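Local structure of CytC3 (Streptomyces, 3GJA) at residues Lys108-Gly114 with Leu243-Lys249. The protein is a nonheme iron halogenase of the phytanoyl-CoA dioxygenase family, and so probably uses iron to chlorinate its substrate during natural-product biosynthesis. Residues are numbered along the deposited sequence; the frame is centred on the assembly and turned at random.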
loop_
_atom_site.group_PDB
_atom_site.type_symbol
_atom_site.label_atom_id
_atom_site.label_comp_id
_atom_site.label_asym_id
_atom_site.label_seq_id
_atom_site.Cartn_x
_atom_site.Cartn_y
_atom_site.Cartn_z
ATOM N N LYS A 108 -13.598 6.978 -2.670
ATOM C CA LYS A 108 -13.818 8.288 -3.259
ATOM C C LYS A 108 -15.276 8.311 -3.679
ATOM O O LYS A 108 -15.741 7.415 -4.381
ATOM C CB LYS A 108 -12.900 8.527 -4.462
ATOM C CG LYS A 108 -12.809 9.997 -4.828
ATOM C CD LYS A 108 -11.457 10.331 -5.407
ATOM C CE LYS A 108 -11.259 11.828 -5.521
ATOM N NZ LYS A 108 -9.892 12.125 -6.035
ATOM N N TYR A 109 -15.996 9.329 -3.232
ATOM C CA TYR A 109 -17.414 9.439 -3.521
ATOM C C TYR A 109 -17.735 10.740 -4.232
ATOM O O TYR A 109 -16.942 11.686 -4.210
ATOM C CB TYR A 109 -18.199 9.356 -2.209
ATOM C CG TYR A 109 -17.923 8.081 -1.438
ATOM C CD1 TYR A 109 -18.367 6.853 -1.924
ATOM C CD2 TYR A 109 -17.188 8.096 -0.245
ATOM C CE1 TYR A 109 -18.091 5.658 -1.251
ATOM C CE2 TYR A 109 -16.906 6.905 0.442
ATOM C CZ TYR A 109 -17.363 5.688 -0.073
ATOM O OH TYR A 109 -17.100 4.491 0.560
ATOM N N GLN A 110 -18.908 10.774 -4.853
ATOM C CA GLN A 110 -19.378 11.942 -5.584
ATOM C C GLN A 110 -19.257 13.182 -4.700
ATOM O O GLN A 110 -19.643 13.170 -3.535
ATOM C CB GLN A 110 -20.829 11.705 -6.021
ATOM C CG GLN A 110 -21.441 12.770 -6.922
ATOM C CD GLN A 110 -21.916 13.979 -6.147
ATOM O OE1 GLN A 110 -22.445 13.851 -5.042
ATOM N NE2 GLN A 110 -21.745 15.162 -6.731
ATOM N N GLY A 111 -18.679 14.244 -5.252
ATOM C CA GLY A 111 -18.517 15.468 -4.495
ATOM C C GLY A 111 -17.102 15.669 -3.990
ATOM O O GLY A 111 -16.680 16.802 -3.777
ATOM N N ASP A 112 -16.366 14.580 -3.789
ATOM C CA ASP A 112 -14.998 14.687 -3.306
ATOM C C ASP A 112 -14.196 15.499 -4.306
ATOM O O ASP A 112 -14.306 15.311 -5.515
ATOM C CB ASP A 112 -14.360 13.300 -3.119
ATOM C CG ASP A 112 -14.943 12.536 -1.925
ATOM O OD1 ASP A 112 -15.793 13.104 -1.197
ATOM O OD2 ASP A 112 -14.552 11.365 -1.708
ATOM N N GLU A 113 -13.400 16.424 -3.794
ATOM C CA GLU A 113 -12.581 17.262 -4.649
ATOM C C GLU A 113 -11.299 16.516 -4.959
ATOM O O GLU A 113 -10.982 15.514 -4.314
ATOM C CB GLU A 113 -12.272 18.584 -3.942
ATOM C CG GLU A 113 -13.496 19.459 -3.731
ATOM C CD GLU A 113 -13.203 20.668 -2.868
ATOM O OE1 GLU A 113 -12.924 20.485 -1.662
ATOM O OE2 GLU A 113 -13.248 21.801 -3.396
ATOM N N GLY A 114 -10.567 16.988 -5.957
ATOM C CA GLY A 114 -9.324 16.324 -6.290
ATOM C C GLY A 114 -8.245 16.815 -5.353
ATOM O O GLY A 114 -8.533 17.331 -4.273
ATOM N N LEU A 243 -8.029 13.706 -9.511
ATOM C CA LEU A 243 -9.155 14.445 -10.057
ATOM C C LEU A 243 -10.325 14.447 -9.082
ATOM O O LEU A 243 -10.391 13.615 -8.176
ATOM C CB LEU A 243 -9.604 13.795 -11.372
ATOM C CG LEU A 243 -8.709 13.940 -12.610
ATOM C CD1 LEU A 243 -9.192 12.986 -13.686
ATOM C CD2 LEU A 243 -8.746 15.382 -13.134
ATOM N N PRO A 244 -11.249 15.407 -9.237
ATOM C CA PRO A 244 -12.410 15.453 -8.346
ATOM C C PRO A 244 -13.360 14.368 -8.832
ATOM O O PRO A 244 -13.215 13.875 -9.949
ATOM C CB PRO A 244 -12.972 16.849 -8.583
ATOM C CG PRO A 244 -12.659 17.084 -10.028
ATOM C CD PRO A 244 -11.225 16.584 -10.124
ATOM N N HIS A 245 -14.317 13.984 -7.999
ATOM C CA HIS A 245 -15.273 12.961 -8.388
ATOM C C HIS A 245 -16.502 13.672 -8.930
ATOM O O HIS A 245 -17.262 14.267 -8.171
ATOM C CB HIS A 245 -15.653 12.108 -7.179
ATOM C CG HIS A 245 -16.571 10.971 -7.505
ATOM N ND1 HIS A 245 -17.676 11.115 -8.320
ATOM C CD2 HIS A 245 -16.580 9.684 -7.083
ATOM C CE1 HIS A 245 -18.324 9.966 -8.384
ATOM N NE2 HIS A 245 -17.681 9.082 -7.642
ATOM N N THR A 246 -16.693 13.596 -10.243
ATOM C CA THR A 246 -17.819 14.255 -10.897
ATOM C C THR A 246 -18.831 13.287 -11.500
ATOM O O THR A 246 -19.538 13.649 -12.442
ATOM C CB THR A 246 -17.318 15.177 -12.034
ATOM O OG1 THR A 246 -16.582 14.396 -12.980
ATOM C CG2 THR A 246 -16.395 16.264 -11.484
ATOM N N GLY A 247 -18.902 12.068 -10.962
ATOM C CA GLY A 247 -19.828 11.066 -11.477
ATOM C C GLY A 247 -21.121 10.943 -10.695
ATOM O O GLY A 247 -21.538 11.884 -10.033
ATOM N N SER A 248 -21.772 9.789 -10.765
ATOM C CA SER A 248 -23.023 9.610 -10.034
ATOM C C SER A 248 -22.749 9.256 -8.577
ATOM O O SER A 248 -21.662 8.785 -8.241
ATOM C CB SER A 248 -23.874 8.515 -10.678
ATOM O OG SER A 248 -23.297 7.244 -10.455
ATOM N N LYS A 249 -23.739 9.485 -7.718
ATOM C CA LYS A 249 -23.601 9.199 -6.297
ATOM C C LYS A 249 -23.483 7.709 -5.972
ATOM O O LYS A 249 -23.001 7.347 -4.899
ATOM C CB LYS A 249 -24.774 9.807 -5.522
ATOM C CG LYS A 249 -24.782 11.324 -5.534
ATOM C CD LYS A 249 -26.026 11.877 -4.865
ATOM C CE LYS A 249 -26.056 13.398 -4.923
ATOM N NZ LYS A 249 -24.981 13.985 -4.082
HETATM O O HOH W 1 -21.429 14.569 -9.822
HETATM O O HOH W 2 -20.440 8.283 -5.252
#
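Two backbone hydrogen bonds join the loops, His245 N donating to Asp112 O at 2.8 Å and Gly111 N reaching His245 O at 3.2 Å, both almost straight. They grip His245 from both its amide and its carbonyl, while Tyr109 to Asp112 form a type II beta turn in which Asp112 N returns to Tyr109 O. Gly111 takes the third position of the turn with a positive phi of 103°. Within the same turn Tyr109 N bonds to Asp112 OD2, met from well above the carboxylate plane. The imidazole of His245 lies flat against the peptide linking Tyr109 to Gln110: CG stands anti to the backbone N (chi1 -176°), which carries one ring face under Tyr109 C and Gln110 N, and Gln110 CA makes a CH-pi contact 3.5 Å from the ring centroid. The ring's rotation is fixed from two ends, for Gly247 N donates to ND1 while NE2 bonds to Asp251 O. That pattern implies a proton on NE2. In this cupin-type barrel the turn follows strand 98-108, and the facing loop leads from strand 240-242 into strand 253-262, the antiparallel neighbour of 98-108, so the contact lies at the protein surface, where these two neighbouring strands meet their loops. Toward one end, the long Lys108 side chain brings NZ within 2.7 Å of Leu243 O, nearly in line with the carbonyl, and Gly161 O takes a second bond from the same ammonium. Beyond the imidazole, the side chain of Gln110 bends at chi2 (-80°), and its OE1 accepts a 2.7 Å bond from Lys249 NZ, which sits above the carbonyl plane. One water links Gln110 NE2 to Gly247 O; another accepts from Gln110 N and donates to Ser248 O.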